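Local coordinates for type II restriction enzyme ngomi (Neisseria gonorrhoeae, PDB 1FIU), which recognises the double-stranded DNA sequence 5'-GCCGGC-3' as a homotetramer and cleaves it after the first G, using magnesium ions, at residues I184-I190 with V217-E222. Coordinates in Å, arbitrary orientation, origin at the centre of the assembly. Residues are numbered along the deposited sequence.
With MG (magnesium ion), chain Q; ACY (acetic acid), chain R; nucleotides of chain D.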
# COMPACT_ATOMS: atom_id res chain seq x y z
N ILE I 184 -7.77 -17.63 -6.85
CA ILE I 184 -6.70 -18.57 -7.19
C ILE I 184 -6.22 -18.24 -8.59
O ILE I 184 -6.90 -18.47 -9.56
CB ILE I 184 -7.22 -20.01 -7.15
CG1 ILE I 184 -7.71 -20.35 -5.74
CG2 ILE I 184 -6.11 -20.97 -7.63
CD1 ILE I 184 -8.44 -21.66 -5.64
N SER I 185 -5.03 -17.66 -8.67
CA SER I 185 -4.42 -17.30 -9.93
C SER I 185 -3.56 -18.49 -10.40
O SER I 185 -2.86 -19.10 -9.59
CB SER I 185 -3.55 -16.06 -9.72
OG SER I 185 -2.55 -15.99 -10.72
N CYS I 186 -3.64 -18.83 -11.69
CA CYS I 186 -2.86 -19.95 -12.25
C CYS I 186 -1.88 -19.44 -13.29
O CYS I 186 -2.18 -18.53 -14.06
CB CYS I 186 -3.79 -20.96 -12.95
SG CYS I 186 -5.01 -21.73 -11.90
N LYS I 187 -0.69 -20.04 -13.32
CA LYS I 187 0.31 -19.70 -14.32
C LYS I 187 0.98 -21.01 -14.74
O LYS I 187 1.68 -21.63 -13.95
CB LYS I 187 1.33 -18.73 -13.74
CG LYS I 187 0.69 -17.40 -13.36
CD LYS I 187 1.70 -16.33 -12.95
CE LYS I 187 1.02 -14.96 -12.75
NZ LYS I 187 0.31 -14.54 -14.00
N TRP I 188 0.73 -21.46 -15.98
CA TRP I 188 1.30 -22.72 -16.46
C TRP I 188 2.82 -22.62 -16.41
O TRP I 188 3.51 -23.53 -15.92
CB TRP I 188 0.79 -22.99 -17.88
CG TRP I 188 1.43 -24.18 -18.57
CD1 TRP I 188 2.14 -24.16 -19.73
CD2 TRP I 188 1.43 -25.55 -18.11
NE1 TRP I 188 2.59 -25.43 -20.03
CE2 TRP I 188 2.18 -26.30 -19.06
CE3 TRP I 188 0.89 -26.20 -17.00
CZ2 TRP I 188 2.39 -27.68 -18.92
CZ3 TRP I 188 1.10 -27.57 -16.86
CH2 TRP I 188 1.85 -28.29 -17.82
N THR I 189 3.33 -21.50 -16.92
CA THR I 189 4.77 -21.20 -16.84
C THR I 189 4.87 -19.73 -16.43
O THR I 189 3.89 -18.99 -16.47
CB THR I 189 5.50 -21.35 -18.19
OG1 THR I 189 4.96 -20.42 -19.13
CG2 THR I 189 5.36 -22.79 -18.71
N ILE I 190 6.09 -19.30 -16.09
CA ILE I 190 6.32 -17.94 -15.66
C ILE I 190 7.46 -17.23 -16.41
O ILE I 190 8.41 -17.89 -16.83
CB ILE I 190 6.72 -17.93 -14.14
CG1 ILE I 190 5.51 -18.29 -13.27
CG2 ILE I 190 7.38 -16.57 -13.76
CD1 ILE I 190 5.88 -18.50 -11.78
N VAL I 217 -4.00 -16.69 -3.68
CA VAL I 217 -2.90 -17.64 -3.92
C VAL I 217 -2.59 -17.78 -5.40
O VAL I 217 -3.37 -17.36 -6.25
CB VAL I 217 -3.25 -19.03 -3.35
CG1 VAL I 217 -3.52 -18.93 -1.84
CG2 VAL I 217 -4.50 -19.60 -4.11
N VAL I 218 -1.44 -18.37 -5.70
CA VAL I 218 -1.04 -18.59 -7.08
C VAL I 218 -0.65 -20.06 -7.20
O VAL I 218 0.01 -20.59 -6.31
CB VAL I 218 0.20 -17.75 -7.46
CG1 VAL I 218 0.61 -18.08 -8.88
CG2 VAL I 218 -0.11 -16.26 -7.31
N VAL I 219 -1.08 -20.72 -8.28
CA VAL I 219 -0.69 -22.12 -8.52
C VAL I 219 0.09 -22.10 -9.83
O VAL I 219 -0.32 -21.47 -10.79
CB VAL I 219 -1.93 -23.04 -8.69
CG1 VAL I 219 -1.47 -24.48 -9.07
CG2 VAL I 219 -2.74 -23.07 -7.39
N THR I 220 1.23 -22.79 -9.87
CA THR I 220 2.04 -22.74 -11.08
C THR I 220 2.70 -24.08 -11.42
O THR I 220 2.93 -24.91 -10.54
CB THR I 220 3.15 -21.64 -10.92
OG1 THR I 220 3.82 -21.43 -12.17
CG2 THR I 220 4.18 -22.05 -9.85
N ALA I 221 3.00 -24.27 -12.71
CA ALA I 221 3.71 -25.47 -13.13
C ALA I 221 5.11 -25.06 -13.61
O ALA I 221 5.81 -25.85 -14.23
CB ALA I 221 2.97 -26.21 -14.23
N GLU I 222 5.52 -23.82 -13.31
CA GLU I 222 6.86 -23.36 -13.71
C GLU I 222 7.92 -24.28 -13.08
O GLU I 222 7.94 -24.49 -11.86
CB GLU I 222 7.06 -21.90 -13.27
CG GLU I 222 8.53 -21.42 -13.37
CD GLU I 222 9.09 -21.56 -14.78
OE1 GLU I 222 10.30 -21.86 -14.90
OE2 GLU I 222 8.34 -21.35 -15.76
MG MG Q . -3.34 -16.78 -14.80
C ACY R . -3.21 -14.29 -12.93
O ACY R . -2.46 -15.33 -13.23
OXT ACY R . -4.34 -14.04 -13.37
CH3 ACY R . -2.61 -13.31 -11.93
P DC D 2 -0.70 -18.80 -18.44
OP1 DC D 2 -0.86 -20.07 -17.71
OP2 DC D 2 -0.19 -17.60 -17.72
O5' DC D 2 0.29 -19.04 -19.66
C5' DC D 2 0.03 -20.09 -20.57
C4' DC D 2 1.07 -20.11 -21.67
O4' DC D 2 1.00 -18.90 -22.46
C3' DC D 2 2.52 -20.28 -21.23
O3' DC D 2 3.03 -21.42 -21.97
C2' DC D 2 3.15 -18.91 -21.49
C1' DC D 2 2.29 -18.31 -22.59
N1 DC D 2 2.12 -16.85 -22.51
C2 DC D 2 2.63 -16.03 -23.54
O2 DC D 2 3.15 -16.59 -24.56
N3 DC D 2 2.53 -14.68 -23.43
C4 DC D 2 1.93 -14.13 -22.34
N4 DC D 2 1.88 -12.78 -22.25
C5 DC D 2 1.36 -14.94 -21.32
C6 DC D 2 1.48 -16.29 -21.43
P DG D 3 4.55 -21.52 -22.51
OP1 DG D 3 4.58 -22.89 -23.06
OP2 DG D 3 5.58 -21.10 -21.52
O5' DG D 3 4.62 -20.46 -23.69
C5' DG D 3 4.10 -20.73 -24.98
C4' DG D 3 5.15 -20.45 -26.03
O4' DG D 3 5.44 -19.04 -26.08
C3' DG D 3 6.49 -21.14 -25.78
O3' DG D 3 7.01 -21.57 -27.05
C2' DG D 3 7.32 -20.09 -25.08
C1' DG D 3 6.75 -18.77 -25.58
N9 DG D 3 6.62 -17.77 -24.52
C8 DG D 3 6.40 -18.00 -23.18
N7 DG D 3 6.33 -16.90 -22.47
C5 DG D 3 6.51 -15.88 -23.39
C6 DG D 3 6.52 -14.47 -23.22
O6 DG D 3 6.35 -13.82 -22.19
N1 DG D 3 6.76 -13.81 -24.43
C2 DG D 3 6.93 -14.43 -25.66
N2 DG D 3 7.14 -13.64 -26.71
N3 DG D 3 6.88 -15.74 -25.83
C4 DG D 3 6.69 -16.40 -24.66
O HOH W 1 -1.49 -16.33 -15.83
O HOH W 2 -4.11 -18.38 -16.15
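One of the two magnesium sites of this PDDEXK-family nuclease lies on the first strand of a parallel pair, the two strands of a beta-alpha-beta unit whose crossover helix is 197-208. The axes of strand segments 184-187 and 217-220 come within 4.6 Å in the mixed central sheet. Backbone hydrogen bonds run from S185 N to V217 O (2.9 Å), V219 N to S185 O (2.7 Å) and K187 N to V219 O (2.9 Å). Because C186 N and O point away from this partner, C186 O can bind magnesium at 2.2 Å, a site completed by D140, a DNA phosphate, two waters and an acetate probably from the crystallisation liquor. Alternation sends I184, C186, V217 and V219 to one face, where I184 CG1 meets V217 CG2 at 3.7 Å and helix 62-81 packs on C186 and V219. K187 lies on the other face with S185; its NZ reaches the acetate O at 3.0 Å, metal-bound water 1 and N197, consistent with the lysine of the PDDEXK motif.

Beyond the strands the chain turns to the cleaved DNA: W188 N donates to OP1 of DC2 of chain D (2.7 Å), and T189 OG1 to OP2 of DG3 of chain D (2.6 Å). K187 O accepts from T220 OG1 (2.8 Å) and A221 N (3.2 Å), while T220 OG1 also takes E222 N at 3.1 Å, an ST turn. W188 CE3 rests 3.5 Å from A221 CB, its ring edge-to-face with F69. E222, held through OE1 by T224, accepts I190 N on OE2 at 3.1 Å.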